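Local coordinates for protein chitooligosaccharide oxidase (PDB 6Y0R) that oxidises the C1 hydroxyl of chitooligosaccharides to lactones with a bicovalently bound FAD, passing the electrons to molecular oxygen to give hydrogen peroxide, at residues 54-59 / 448-453; 140-145 / 311-316; 368-373 / 418-423. One frame throughout, in Å; residues are numbered along the deposited sequence.

Contact 1 (54-59 / 448-453); sequences NLRLPF and PDSQIK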
ATOM      1  N   ASN A  54       5.972   6.716 -10.984  1.00 16.60           N
ATOM      2  CA  ASN A  54       7.429   6.506 -10.873  1.00 17.74           C
ATOM      3  C   ASN A  54       8.090   6.806 -12.230  1.00 18.47           C
ATOM      4  O   ASN A  54       7.837   6.077 -13.175  1.00 20.69           O
ATOM      5  CB  ASN A  54       7.820   5.096 -10.417  1.00 17.38           C
ATOM      6  CG  ASN A  54       9.275   4.957 -10.031  1.00 19.34           C
ATOM      7  OD1 ASN A  54      10.095   5.865 -10.278  1.00 20.15           O
ATOM      8  ND2 ASN A  54       9.602   3.864  -9.350  1.00 18.29           N
ATOM      9  N   LEU A  55       8.858   7.891 -12.303  1.00 19.79           N
ATOM     10  CA  LEU A  55       9.565   8.321 -13.548  1.00 20.18           C
ATOM     11  C   LEU A  55      10.604   7.281 -13.964  1.00 21.99           C
ATOM     12  O   LEU A  55      11.003   7.245 -15.167  1.00 22.61           O
ATOM     13  CB  LEU A  55      10.192   9.692 -13.259  1.00 21.39           C
ATOM     14  CG  LEU A  55       9.165  10.784 -12.939  1.00 23.36           C
ATOM     15  CD1 LEU A  55       9.833  12.100 -12.539  1.00 28.10           C
ATOM     16  CD2 LEU A  55       8.238  10.991 -14.120  1.00 21.13           C
ATOM     17  N   ARG A  56      11.012   6.397 -13.059  1.00 20.06           N
ATOM     18  CA  ARG A  56      11.926   5.293 -13.426  1.00 20.18           C
ATOM     19  C   ARG A  56      11.230   4.251 -14.315  1.00 19.27           C
ATOM     20  O   ARG A  56      11.951   3.501 -15.014  1.00 21.04           O
ATOM     21  CB  ARG A  56      12.483   4.627 -12.168  1.00 18.44           C
ATOM     22  CG  ARG A  56      13.643   3.683 -12.438  1.00 19.13           C
ATOM     23  CD  ARG A  56      14.201   3.112 -11.175  1.00 19.27           C
ATOM     24  NE  ARG A  56      13.287   2.162 -10.504  1.00 18.43           N
ATOM     25  CZ  ARG A  56      13.158   0.890 -10.823  1.00 18.80           C
ATOM     26  NH1 ARG A  56      12.334   0.122 -10.122  1.00 19.27           N
ATOM     27  NH2 ARG A  56      13.798   0.374 -11.869  1.00 20.53           N
ATOM     28  N   LEU A  57       9.904   4.144 -14.276  1.00 19.07           N
ATOM     29  CA  LEU A  57       9.126   3.039 -14.903  1.00 17.66           C
ATOM     30  C   LEU A  57       7.893   3.561 -15.630  1.00 18.57           C
ATOM     31  O   LEU A  57       6.723   3.218 -15.359  1.00 18.46           O
ATOM     32  CB  LEU A  57       8.788   2.018 -13.819  1.00 17.85           C
ATOM     33  CG  LEU A  57       9.959   1.235 -13.250  1.00 18.27           C
ATOM     34  CD1 LEU A  57       9.488   0.343 -12.107  1.00 18.96           C
ATOM     35  CD2 LEU A  57      10.616   0.366 -14.296  1.00 19.45           C
ATOM     36  N   PRO A  58       8.137   4.332 -16.721  1.00 18.24           N
ATOM     37  CA  PRO A  58       7.065   4.669 -17.640  1.00 18.42           C
ATOM     38  C   PRO A  58       6.695   3.472 -18.527  1.00 16.76           C
ATOM     39  O   PRO A  58       7.559   2.616 -18.824  1.00 20.84           O
ATOM     40  CB  PRO A  58       7.723   5.782 -18.501  1.00 19.18           C
ATOM     41  CG  PRO A  58       9.141   5.349 -18.546  1.00 19.56           C
ATOM     42  CD  PRO A  58       9.454   4.845 -17.134  1.00 19.68           C
ATOM     43  N   PHE A  59       5.429   3.395 -18.903  1.00 18.96           N
ATOM     44  CA  PHE A  59       4.890   2.350 -19.808  1.00 20.76           C
ATOM     45  C   PHE A  59       3.869   2.999 -20.734  1.00 21.05           C
ATOM     46  O   PHE A  59       3.313   4.064 -20.418  1.00 20.60           O
ATOM     47  CB  PHE A  59       4.320   1.149 -19.048  1.00 20.26           C
ATOM     48  CG  PHE A  59       5.337   0.343 -18.293  1.00 19.09           C
ATOM     49  CD1 PHE A  59       6.301  -0.405 -18.965  1.00 18.77           C
ATOM     50  CD2 PHE A  59       5.366   0.316 -16.894  1.00 18.26           C
ATOM     51  CE1 PHE A  59       7.274  -1.101 -18.286  1.00 18.43           C
ATOM     52  CE2 PHE A  59       6.354  -0.388 -16.222  1.00 18.27           C
ATOM     53  CZ  PHE A  59       7.297  -1.120 -16.903  1.00 19.56           C
ATOM     54  N   PRO A 448       6.056  -2.877  -3.796  1.00 15.97           N
ATOM     55  CA  PRO A 448       6.562  -3.955  -4.641  1.00 15.14           C
ATOM     56  C   PRO A 448       8.008  -3.708  -5.075  1.00 15.74           C
ATOM     57  O   PRO A 448       8.389  -2.566  -5.255  1.00 16.78           O
ATOM     58  CB  PRO A 448       5.651  -3.965  -5.850  1.00 16.36           C
ATOM     59  CG  PRO A 448       5.182  -2.534  -5.956  1.00 16.43           C
ATOM     60  CD  PRO A 448       5.074  -2.044  -4.518  1.00 15.51           C
ATOM     61  N   ASP A 449       8.749  -4.790  -5.214  1.00 15.37           N
ATOM     62  CA  ASP A 449      10.181  -4.794  -5.610  1.00 15.19           C
ATOM     63  C   ASP A 449      10.274  -5.288  -7.060  1.00 15.80           C
ATOM     64  O   ASP A 449      10.115  -6.475  -7.304  1.00 15.87           O
ATOM     65  CB  ASP A 449      10.973  -5.708  -4.681  1.00 16.24           C
ATOM     66  CG  ASP A 449      12.470  -5.639  -4.852  1.00 17.52           C
ATOM     67  OD1 ASP A 449      12.908  -5.251  -5.974  1.00 17.16           O
ATOM     68  OD2 ASP A 449      13.192  -5.947  -3.867  1.00 16.88           O
ATOM     69  N   SER A 450      10.622  -4.381  -7.967  1.00 16.92           N
ATOM     70  CA  SER A 450      10.713  -4.713  -9.413  1.00 17.46           C
ATOM     71  C   SER A 450      11.805  -5.733  -9.707  1.00 20.73           C
ATOM     72  O   SER A 450      11.702  -6.301 -10.805  1.00 20.55           O
ATOM     73  CB  SER A 450      10.938  -3.500 -10.230  1.00 17.21           C
ATOM     74  OG  SER A 450      12.070  -2.810  -9.806  1.00 18.75           O
ATOM     75  N   GLN A 451      12.841  -5.871  -8.882  1.00 19.16           N
ATOM     76  CA  GLN A 451      14.059  -6.655  -9.240  1.00 20.27           C
ATOM     77  C   GLN A 451      13.927  -8.123  -8.876  1.00 23.68           C
ATOM     78  O   GLN A 451      14.770  -8.913  -9.325  1.00 26.61           O
ATOM     79  CB  GLN A 451      15.298  -6.052  -8.601  1.00 21.27           C
ATOM     80  CG  GLN A 451      15.519  -4.610  -8.994  1.00 20.61           C
ATOM     81  CD  GLN A 451      15.406  -4.389 -10.482  1.00 23.26           C
ATOM     82  OE1 GLN A 451      16.383  -4.629 -11.219  1.00 25.49           O
ATOM     83  NE2 GLN A 451      14.299  -3.821 -10.907  1.00 20.03           N
ATOM     84  N   ILE A 452      12.958  -8.508  -8.063  1.00 24.69           N
ATOM     85  CA  ILE A 452      12.883  -9.923  -7.602  1.00 24.84           C
ATOM     86  C   ILE A 452      12.461 -10.794  -8.773  1.00 25.99           C
ATOM     87  O   ILE A 452      11.644 -10.317  -9.598  1.00 27.63           O
ATOM     88  CB  ILE A 452      11.872 -10.014  -6.449  1.00 28.13           C
ATOM     89  CG1 ILE A 452      12.501  -9.318  -5.245  1.00 29.89           C
ATOM     90  CG2 ILE A 452      11.452 -11.459  -6.156  1.00 30.20           C
ATOM     91  CD1 ILE A 452      11.639  -9.443  -4.038  1.00 37.52           C
ATOM     92  N   LYS A 453      12.911 -12.052  -8.794  1.00 28.53           N
ATOM     93  CA  LYS A 453      12.421 -13.027  -9.797  1.00 32.02           C
ATOM     94  C   LYS A 453      10.895 -13.087  -9.742  1.00 28.73           C
ATOM     95  O   LYS A 453      10.246 -13.072  -8.662  1.00 25.01           O
ATOM     96  CB  LYS A 453      13.026 -14.426  -9.616  1.00 34.69           C
ATOM     97  CG  LYS A 453      14.532 -14.482  -9.853  1.00 40.86           C
ATOM     98  CD  LYS A 453      15.163 -15.789  -9.464  1.00 46.86           C
ATOM     99  CE  LYS A 453      16.648 -15.825  -9.758  1.00 54.85           C
ATOM    100  NZ  LYS A 453      17.137 -17.223  -9.841  1.00 61.15           N
TER
HETATM  101  O   HOH W   1      13.536  -2.182 -12.896  1.00 27.33           O
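Arg56 and Ser450 make the direct polar link between these two loops. Arg56 NH1 donates to Ser450 OG over 3.0 Å, with an N-H...O angle of 151° and the hydroxyl oxygen close to the guanidinium plane. The same oxygen takes a second hydrogen bond from its own side, Gln451 NE2 to Ser450 OG at 2.7 Å, nearly in the amide plane. A water closes the ring by accepting from Arg56 NH2 at 2.8 Å and from Gln451 NE2 at 2.7 Å. Two N-H groups therefore converge on the serine oxygen and two on the water, which helps to hold both flat groups in their rotation. The arginine chain runs extended as far as CD and bends at chi3 (69°) to bring its end across; Arg56 NE is held separately by the carbonyl of Phe339.

Apolar packing is slight. Leu57 CG sits 4.0 Å above the guanidinium plane of Arg56, covering one face, while Tyr340 of strand 338-346 touches Arg56, Ser450 and Gln451.

Each loop also shapes itself: Asn54 OD1 accepts from Arg56 N, and Asp449 OD1 from Gln451 N. These are two Asx turns, each inside a type I beta turn, presenting Arg56 to Ser450 at the surface where the FAD-binding PCMH-type and berberine-like family regions meet.

Contact 2 (140-145 / 311-316); sequences ELWNQG and DWMGLV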
ATOM      1  N   GLU A 140     -14.196  13.316   2.837  1.00 19.72           N
ATOM      2  CA  GLU A 140     -15.644  13.029   2.672  1.00 19.53           C
ATOM      3  C   GLU A 140     -16.193  12.290   3.876  1.00 21.06           C
ATOM      4  O   GLU A 140     -17.271  12.632   4.338  1.00 21.19           O
ATOM      5  CB  GLU A 140     -15.934  12.235   1.395  1.00 21.70           C
ATOM      6  CG  GLU A 140     -15.810  13.083   0.147  1.00 24.54           C
ATOM      7  CD  GLU A 140     -16.906  14.130  -0.025  1.00 30.75           C
ATOM      8  OE1 GLU A 140     -17.937  14.000   0.631  1.00 27.84           O
ATOM      9  OE2 GLU A 140     -16.712  15.066  -0.838  1.00 32.59           O
ATOM     10  N   LEU A 141     -15.503  11.287   4.412  1.00 19.11           N
ATOM     11  CA  LEU A 141     -16.057  10.557   5.561  1.00 18.33           C
ATOM     12  C   LEU A 141     -16.098  11.483   6.775  1.00 18.79           C
ATOM     13  O   LEU A 141     -17.017  11.364   7.585  1.00 19.26           O
ATOM     14  CB  LEU A 141     -15.238   9.294   5.829  1.00 19.69           C
ATOM     15  CG  LEU A 141     -15.317   8.239   4.737  1.00 19.52           C
ATOM     16  CD1 LEU A 141     -14.475   7.034   5.162  1.00 20.69           C
ATOM     17  CD2 LEU A 141     -16.758   7.799   4.438  1.00 20.16           C
ATOM     18  N   TRP A 142     -15.076  12.303   6.938  1.00 18.40           N
ATOM     19  CA  TRP A 142     -15.006  13.269   8.062  1.00 18.08           C
ATOM     20  C   TRP A 142     -16.180  14.248   7.936  1.00 18.53           C
ATOM     21  O   TRP A 142     -16.916  14.426   8.925  1.00 19.65           O
ATOM     22  CB  TRP A 142     -13.670  13.991   8.034  1.00 17.95           C
ATOM     23  CG  TRP A 142     -13.553  15.084   9.051  1.00 17.62           C
ATOM     24  CD1 TRP A 142     -13.561  16.412   8.769  1.00 18.56           C
ATOM     25  CD2 TRP A 142     -13.300  14.960  10.459  1.00 17.48           C
ATOM     26  NE1 TRP A 142     -13.359  17.130   9.910  1.00 18.85           N
ATOM     27  CE2 TRP A 142     -13.175  16.269  10.959  1.00 17.05           C
ATOM     28  CE3 TRP A 142     -13.172  13.896  11.348  1.00 17.29           C
ATOM     29  CZ2 TRP A 142     -12.994  16.517  12.315  1.00 18.12           C
ATOM     30  CZ3 TRP A 142     -12.965  14.140  12.685  1.00 18.69           C
ATOM     31  CH2 TRP A 142     -12.847  15.442  13.165  1.00 18.09           C
ATOM     32  N   ASN A 143     -16.354  14.828   6.773  1.00 20.98           N
ATOM     33  CA  ASN A 143     -17.369  15.911   6.611  1.00 23.70           C
ATOM     34  C   ASN A 143     -18.776  15.297   6.629  1.00 23.25           C
ATOM     35  O   ASN A 143     -19.688  15.876   7.251  1.00 22.37           O
ATOM     36  CB  ASN A 143     -17.128  16.686   5.330  1.00 21.19           C
ATOM     37  CG  ASN A 143     -15.884  17.545   5.344  1.00 22.55           C
ATOM     38  OD1 ASN A 143     -15.371  17.894   6.400  1.00 28.27           O
ATOM     39  ND2 ASN A 143     -15.462  17.994   4.180  1.00 26.40           N
ATOM     40  N   GLN A 144     -18.991  14.132   6.035  1.00 22.85           N
ATOM     41  CA  GLN A 144     -20.354  13.539   5.951  1.00 22.09           C
ATOM     42  C   GLN A 144     -20.817  13.058   7.330  1.00 25.42           C
ATOM     43  O   GLN A 144     -22.037  13.135   7.613  1.00 27.24           O
ATOM     44  CB  GLN A 144     -20.411  12.408   4.915  1.00 22.79           C
ATOM     45  CG  GLN A 144     -20.338  12.883   3.473  1.00 23.35           C
ATOM     46  CD  GLN A 144     -20.438  11.745   2.488  1.00 22.95           C
ATOM     47  OE1 GLN A 144     -21.209  10.809   2.691  1.00 25.02           O
ATOM     48  NE2 GLN A 144     -19.610  11.782   1.457  1.00 24.61           N
ATOM     49  N   GLY A 145     -19.935  12.587   8.213  1.00 20.53           N
ATOM     50  CA  GLY A 145     -20.383  11.928   9.442  1.00 20.58           C
ATOM     51  C   GLY A 145     -19.350  11.770  10.518  1.00 19.17           C
ATOM     52  O   GLY A 145     -19.641  11.056  11.491  1.00 19.78           O
ATOM     53  N   ASP A 311      -7.479  16.399  15.894  1.00 19.05           N
ATOM     54  CA  ASP A 311      -8.581  15.494  15.519  1.00 19.04           C
ATOM     55  C   ASP A 311      -8.142  14.724  14.285  1.00 19.42           C
ATOM     56  O   ASP A 311      -7.049  14.966  13.734  1.00 18.15           O
ATOM     57  CB  ASP A 311      -9.912  16.250  15.381  1.00 18.99           C
ATOM     58  CG  ASP A 311      -9.948  17.251  14.252  1.00 21.05           C
ATOM     59  OD1 ASP A 311      -9.282  17.021  13.201  1.00 20.61           O
ATOM     60  OD2 ASP A 311     -10.666  18.261  14.430  1.00 22.26           O
ATOM     61  N   TRP A 312      -8.944  13.764  13.898  1.00 19.30           N
ATOM     62  CA  TRP A 312      -8.604  12.862  12.783  1.00 19.74           C
ATOM     63  C   TRP A 312      -8.218  13.644  11.524  1.00 19.56           C
ATOM     64  O   TRP A 312      -7.211  13.351  10.859  1.00 19.78           O
ATOM     65  CB  TRP A 312      -9.793  11.933  12.545  1.00 19.87           C
ATOM     66  CG  TRP A 312      -9.573  11.040  11.377  1.00 20.59           C
ATOM     67  CD1 TRP A 312     -10.155  11.080  10.149  1.00 20.18           C
ATOM     68  CD2 TRP A 312      -8.598   9.994  11.325  1.00 21.86           C
ATOM     69  NE1 TRP A 312      -9.628  10.115   9.341  1.00 21.35           N
ATOM     70  CE2 TRP A 312      -8.692   9.411  10.044  1.00 22.96           C
ATOM     71  CE3 TRP A 312      -7.657   9.514  12.245  1.00 23.93           C
ATOM     72  CZ2 TRP A 312      -7.904   8.332   9.658  1.00 26.50           C
ATOM     73  CZ3 TRP A 312      -6.907   8.430  11.871  1.00 25.55           C
ATOM     74  CH2 TRP A 312      -7.022   7.858  10.604  1.00 25.26           C
ATOM     75  N   MET A 313      -9.020  14.635  11.108  1.00 18.62           N
ATOM     76  CA  MET A 313      -8.729  15.354   9.860  1.00 19.69           C
ATOM     77  C   MET A 313      -7.433  16.156  10.029  1.00 19.11           C
ATOM     78  O   MET A 313      -6.675  16.259   9.064  1.00 21.20           O
ATOM     79  CB  MET A 313      -9.914  16.246   9.483  1.00 20.47           C
ATOM     80  CG  MET A 313      -9.881  16.723   8.100  1.00 24.44           C
ATOM     81  SD  MET A 313     -10.151  15.382   6.895  1.00 28.40           S
ATOM     82  CE  MET A 313      -8.660  15.653   5.941  1.00 27.54           C
ATOM     83  N   GLY A 314      -7.156  16.675  11.225  1.00 19.43           N
ATOM     84  CA  GLY A 314      -5.875  17.321  11.593  1.00 20.41           C
ATOM     85  C   GLY A 314      -4.679  16.371  11.469  1.00 20.92           C
ATOM     86  O   GLY A 314      -3.612  16.791  10.978  1.00 20.23           O
ATOM     87  N   LEU A 315      -4.879  15.127  11.864  1.00 19.55           N
ATOM     88  CA  LEU A 315      -3.840  14.076  11.782  1.00 18.07           C
ATOM     89  C   LEU A 315      -3.595  13.787  10.300  1.00 17.42           C
ATOM     90  O   LEU A 315      -2.415  13.739   9.896  1.00 19.28           O
ATOM     91  CB  LEU A 315      -4.351  12.876  12.588  1.00 20.18           C
ATOM     92  CG  LEU A 315      -3.383  11.738  12.909  1.00 24.61           C
ATOM     93  CD1 LEU A 315      -3.041  10.963  11.687  1.00 30.09           C
ATOM     94  CD2 LEU A 315      -2.189  12.177  13.700  1.00 24.55           C
ATOM     95  N   VAL A 316      -4.641  13.555   9.495  1.00 17.91           N
ATOM     96  CA  VAL A 316      -4.514  13.313   8.035  1.00 19.12           C
ATOM     97  C   VAL A 316      -3.768  14.478   7.380  1.00 20.22           C
ATOM     98  O   VAL A 316      -2.883  14.270   6.541  1.00 20.72           O
ATOM     99  CB  VAL A 316      -5.895  13.114   7.401  1.00 19.04           C
ATOM    100  CG1 VAL A 316      -5.842  13.125   5.875  1.00 20.79           C
ATOM    101  CG2 VAL A 316      -6.572  11.893   7.971  1.00 20.09           C
TER
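Helix 134-145 and the first turn of helix 312-320 approach each other at Trp142 and Met313, whose CA atoms stand 6.9 Å apart. Trp142 carries nearly all of the contact. With CG anti to the backbone N (chi1 174°), its indole reaches from its helix across the start of the other one. Met313 CB lies over one face, 3.5 Å from the centroid of the five-membered ring and only 7° off the ring normal, a clear CH-pi contact. The methionine chain then bends, carrying SD to 4.4 Å from that centroid in an oblique Met-aromatic approach.

The benzo end of the indole is met by the two residues before Met313. Trp142 CH2 comes within 3.6 Å of Asp311 CG; the two side chains cross at about a right angle, with ring and carboxylate planes 46° apart. Trp142 CZ3 rests 3.9 Å from Trp312 CB, and Ala229 of a nearby loop touches both tryptophans.

Asp311 has a second task as N-cap of helix 312-320, its OD1 accepting from Gly314 N at 2.9 Å. Helix 134-145 falls within the FAD-binding PCMH-type region, and helix 312-320 follows edge strand 305-310 of the seven-stranded sheet, so the indole bridges these two parts of the fold.

No hydrogen bond crosses the interface, so the attraction is probably mostly dispersion, CH-pi and Met-aromatic, while the carboxylate against the indole is probably stabilised by the helix N-terminus it caps.

Contact 3 (368-373 / 418-423); sequences SSHSWW and PSDGFN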
ATOM      1  N   SER A 368      27.383   5.797   1.386  1.00 31.37           N
ATOM      2  CA  SER A 368      26.663   5.816   0.085  1.00 28.36           C
ATOM      3  C   SER A 368      26.399   7.257  -0.345  1.00 26.76           C
ATOM      4  O   SER A 368      26.026   8.080   0.505  1.00 30.22           O
ATOM      5  CB  SER A 368      25.352   5.045   0.167  1.00 26.37           C
ATOM      6  OG  SER A 368      24.704   5.054  -1.087  1.00 27.13           O
ATOM      7  N   SER A 369      26.557   7.571  -1.636  1.00 27.79           N
ATOM      8  CA  SER A 369      26.160   8.888  -2.186  1.00 28.97           C
ATOM      9  C   SER A 369      24.640   8.945  -2.374  1.00 26.99           C
ATOM     10  O   SER A 369      24.099  10.047  -2.605  1.00 28.56           O
ATOM     11  CB  SER A 369      26.852   9.146  -3.495  1.00 29.55           C
ATOM     12  OG  SER A 369      26.661   8.034  -4.346  1.00 32.68           O
ATOM     13  N   HIS A 370      23.963   7.802  -2.256  1.00 25.23           N
ATOM     14  CA  HIS A 370      22.506   7.715  -2.547  1.00 26.51           C
ATOM     15  C   HIS A 370      21.689   8.373  -1.441  1.00 26.53           C
ATOM     16  O   HIS A 370      22.098   8.219  -0.287  1.00 26.90           O
ATOM     17  CB  HIS A 370      22.109   6.269  -2.698  1.00 26.15           C
ATOM     18  CG  HIS A 370      22.563   5.683  -3.985  1.00 30.00           C
ATOM     19  ND1 HIS A 370      23.886   5.719  -4.390  1.00 38.97           N
ATOM     20  CD2 HIS A 370      21.901   5.001  -4.932  1.00 30.36           C
ATOM     21  CE1 HIS A 370      24.006   5.092  -5.538  1.00 32.70           C
ATOM     22  NE2 HIS A 370      22.813   4.632  -5.884  1.00 36.66           N
ATOM     23  N   SER A 371      20.576   9.034  -1.776  1.00 27.44           N
ATOM     24  CA  SER A 371      19.612   9.576  -0.784  1.00 27.41           C
ATOM     25  C   SER A 371      18.616   8.450  -0.452  1.00 26.64           C
ATOM     26  O   SER A 371      17.552   8.348  -1.083  1.00 27.92           O
ATOM     27  CB  SER A 371      18.957  10.860  -1.193  1.00 37.00           C
ATOM     28  OG  SER A 371      18.485  10.791  -2.509  1.00 46.23           O
ATOM     29  N   TRP A 372      19.090   7.514   0.333  1.00 23.21           N
ATOM     30  CA  TRP A 372      18.283   6.334   0.725  1.00 20.40           C
ATOM     31  C   TRP A 372      17.589   6.617   2.059  1.00 20.65           C
ATOM     32  O   TRP A 372      18.030   7.465   2.818  1.00 20.65           O
ATOM     33  CB  TRP A 372      19.143   5.079   0.776  1.00 20.80           C
ATOM     34  CG  TRP A 372      20.201   5.122   1.824  1.00 21.78           C
ATOM     35  CD1 TRP A 372      21.494   5.529   1.666  1.00 22.96           C
ATOM     36  CD2 TRP A 372      20.070   4.744   3.205  1.00 21.19           C
ATOM     37  NE1 TRP A 372      22.157   5.481   2.867  1.00 24.58           N
ATOM     38  CE2 TRP A 372      21.307   4.992   3.827  1.00 23.58           C
ATOM     39  CE3 TRP A 372      19.015   4.282   3.993  1.00 21.62           C
ATOM     40  CZ2 TRP A 372      21.531   4.748   5.182  1.00 24.55           C
ATOM     41  CZ3 TRP A 372      19.240   4.034   5.328  1.00 23.05           C
ATOM     42  CH2 TRP A 372      20.466   4.288   5.925  1.00 24.00           C
ATOM     43  N   TRP A 373      16.485   5.928   2.333  1.00 19.18           N
ATOM     44  CA  TRP A 373      15.904   5.964   3.703  1.00 17.58           C
ATOM     45  C   TRP A 373      15.133   4.671   3.905  1.00 16.91           C
ATOM     46  O   TRP A 373      14.856   3.950   2.925  1.00 16.90           O
ATOM     47  CB  TRP A 373      14.991   7.158   3.971  1.00 17.44           C
ATOM     48  CG  TRP A 373      13.886   7.370   2.993  1.00 18.34           C
ATOM     49  CD1 TRP A 373      13.920   8.191   1.911  1.00 22.80           C
ATOM     50  CD2 TRP A 373      12.563   6.795   3.016  1.00 18.81           C
ATOM     51  NE1 TRP A 373      12.721   8.165   1.255  1.00 21.08           N
ATOM     52  CE2 TRP A 373      11.874   7.303   1.901  1.00 19.54           C
ATOM     53  CE3 TRP A 373      11.940   5.828   3.796  1.00 21.27           C
ATOM     54  CZ2 TRP A 373      10.556   6.958   1.600  1.00 21.67           C
ATOM     55  CZ3 TRP A 373      10.644   5.446   3.482  1.00 21.17           C
ATOM     56  CH2 TRP A 373       9.972   5.993   2.381  1.00 20.89           C
ATOM     57  N   PRO A 418      20.636   4.968 -10.946  1.00 32.76           N
ATOM     58  CA  PRO A 418      21.814   4.139 -11.228  1.00 34.41           C
ATOM     59  C   PRO A 418      21.678   2.697 -10.726  1.00 37.40           C
ATOM     60  O   PRO A 418      21.063   2.495  -9.702  1.00 28.83           O
ATOM     61  CB  PRO A 418      22.910   4.884 -10.467  1.00 34.55           C
ATOM     62  CG  PRO A 418      22.192   5.478  -9.272  1.00 35.44           C
ATOM     63  CD  PRO A 418      20.787   5.810  -9.751  1.00 32.37           C
ATOM     64  N   SER A 419      22.267   1.723 -11.417  1.00 36.36           N
ATOM     65  CA  SER A 419      22.056   0.285 -11.107  1.00 36.40           C
ATOM     66  C   SER A 419      22.720  -0.097  -9.775  1.00 33.72           C
ATOM     67  O   SER A 419      22.229  -1.074  -9.145  1.00 30.75           O
ATOM     68  CB  SER A 419      22.480  -0.616 -12.252  1.00 45.02           C
ATOM     69  OG  SER A 419      23.735  -0.215 -12.774  1.00 56.51           O
ATOM     70  N   ASP A 420      23.725   0.642  -9.285  1.00 28.72           N
ATOM     71  CA  ASP A 420      24.305   0.357  -7.943  1.00 29.74           C
ATOM     72  C   ASP A 420      23.251   0.607  -6.855  1.00 26.77           C
ATOM     73  O   ASP A 420      23.399   0.008  -5.796  1.00 24.94           O
ATOM     74  CB  ASP A 420      25.618   1.091  -7.631  1.00 33.63           C
ATOM     75  CG  ASP A 420      25.559   2.609  -7.612  1.00 39.43           C
ATOM     76  OD1 ASP A 420      24.487   3.181  -7.848  1.00 40.11           O
ATOM     77  OD2 ASP A 420      26.627   3.218  -7.414  1.00 48.13           O
ATOM     78  N   GLY A 421      22.213   1.385  -7.135  1.00 27.35           N
ATOM     79  CA  GLY A 421      21.064   1.587  -6.206  1.00 28.51           C
ATOM     80  C   GLY A 421      20.316   0.305  -5.908  1.00 25.81           C
ATOM     81  O   GLY A 421      19.873   0.088  -4.723  1.00 23.05           O
ATOM     82  N   PHE A 422      20.135  -0.561  -6.908  1.00 25.19           N
ATOM     83  CA  PHE A 422      19.555  -1.898  -6.682  1.00 23.61           C
ATOM     84  C   PHE A 422      20.378  -2.650  -5.650  1.00 23.76           C
ATOM     85  O   PHE A 422      19.788  -3.349  -4.793  1.00 23.53           O
ATOM     86  CB  PHE A 422      19.468  -2.694  -7.993  1.00 23.05           C
ATOM     87  CG  PHE A 422      18.648  -2.047  -9.079  1.00 23.29           C
ATOM     88  CD1 PHE A 422      17.378  -1.553  -8.826  1.00 22.91           C
ATOM     89  CD2 PHE A 422      19.101  -1.991 -10.396  1.00 25.46           C
ATOM     90  CE1 PHE A 422      16.603  -0.987  -9.817  1.00 23.42           C
ATOM     91  CE2 PHE A 422      18.301  -1.474 -11.401  1.00 24.07           C
ATOM     92  CZ  PHE A 422      17.072  -0.929 -11.116  1.00 23.99           C
ATOM     93  N   ASN A 423      21.721  -2.624  -5.769  1.00 24.44           N
ATOM     94  CA  ASN A 423      22.565  -3.430  -4.855  1.00 26.91           C
ATOM     95  C   ASN A 423      22.554  -2.793  -3.454  1.00 20.98           C
ATOM     96  O   ASN A 423      22.610  -3.542  -2.478  1.00 22.40           O
ATOM     97  CB  ASN A 423      24.001  -3.614  -5.353  1.00 30.69           C
ATOM     98  CG  ASN A 423      24.558  -4.962  -4.928  1.00 41.71           C
ATOM     99  OD1 ASN A 423      23.989  -6.004  -5.259  1.00 53.05           O
ATOM    100  ND2 ASN A 423      25.663  -4.963  -4.200  1.00 47.81           N
TER
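His370 pushes the outer end of its imidazole in among Pro418, Asp420 and Gly421, where the chain enters helix 420-433. Which way round the ring sits is doubtful, so the nitrogen and carbon names at its rim carry little weight, but the position of the ring itself is plain. Its outer edge meets the carboxylate, with Asp420 OD1 lying near the ring plane. Carboxylate and imidazole planes are turned 63° from each other, so the acid offers one oxygen to the ring edge and does not lie flat on it. Asp420 gets there by holding CG between its backbone N and carbonyl carbon (chi1 62°).

Two carbon contacts accompany this meeting. Pro418 CG and Gly421 CA both come up to the outer end of the ring, neither squarely over a face nor in its plane; with no side chain on the glycine, the ring comes right up to the backbone. Leu424, further along the helix, touches His370 as well, and so does Asp409 of the neighbouring strand 403-411.

The backbone leading to the histidine is itself shaped by an ST turn, in which Ser368 OG accepts from His370 N at 3.1 Å. Lys273 NZ bonds to the carbonyls of both Ser368 and His370.

With the Asp420 carboxylate against its rim, the imidazole would probably find its protonated form stabilised, and this contact between the two segments may then be partly electrostatic.

Contacts 1 and 3 lie on the same side of the chain's centre, their own centres 15 Å apart, and they touch: Phe422 of 418-423 packs against Arg56 and Gln451. Contact 2 is on the opposite side, about 33 Å from contact 1 between centres. Contact 1, a surface contact between two loops, relies on directed polar bonds and a shared water. Contact 2 is partly buried, joins two helices, has no hydrogen bond across it and centres on one indole that meets carbon, sulfur and a carboxylate. Contact 3, also partly buried, sets His370 by strand 371-378 against residues at helix 420-433, an imidazole edge near a carboxylate with carbon contacts beside it. Along the chain, 2 and 3 follow one another inside the loop that contact 1 closes.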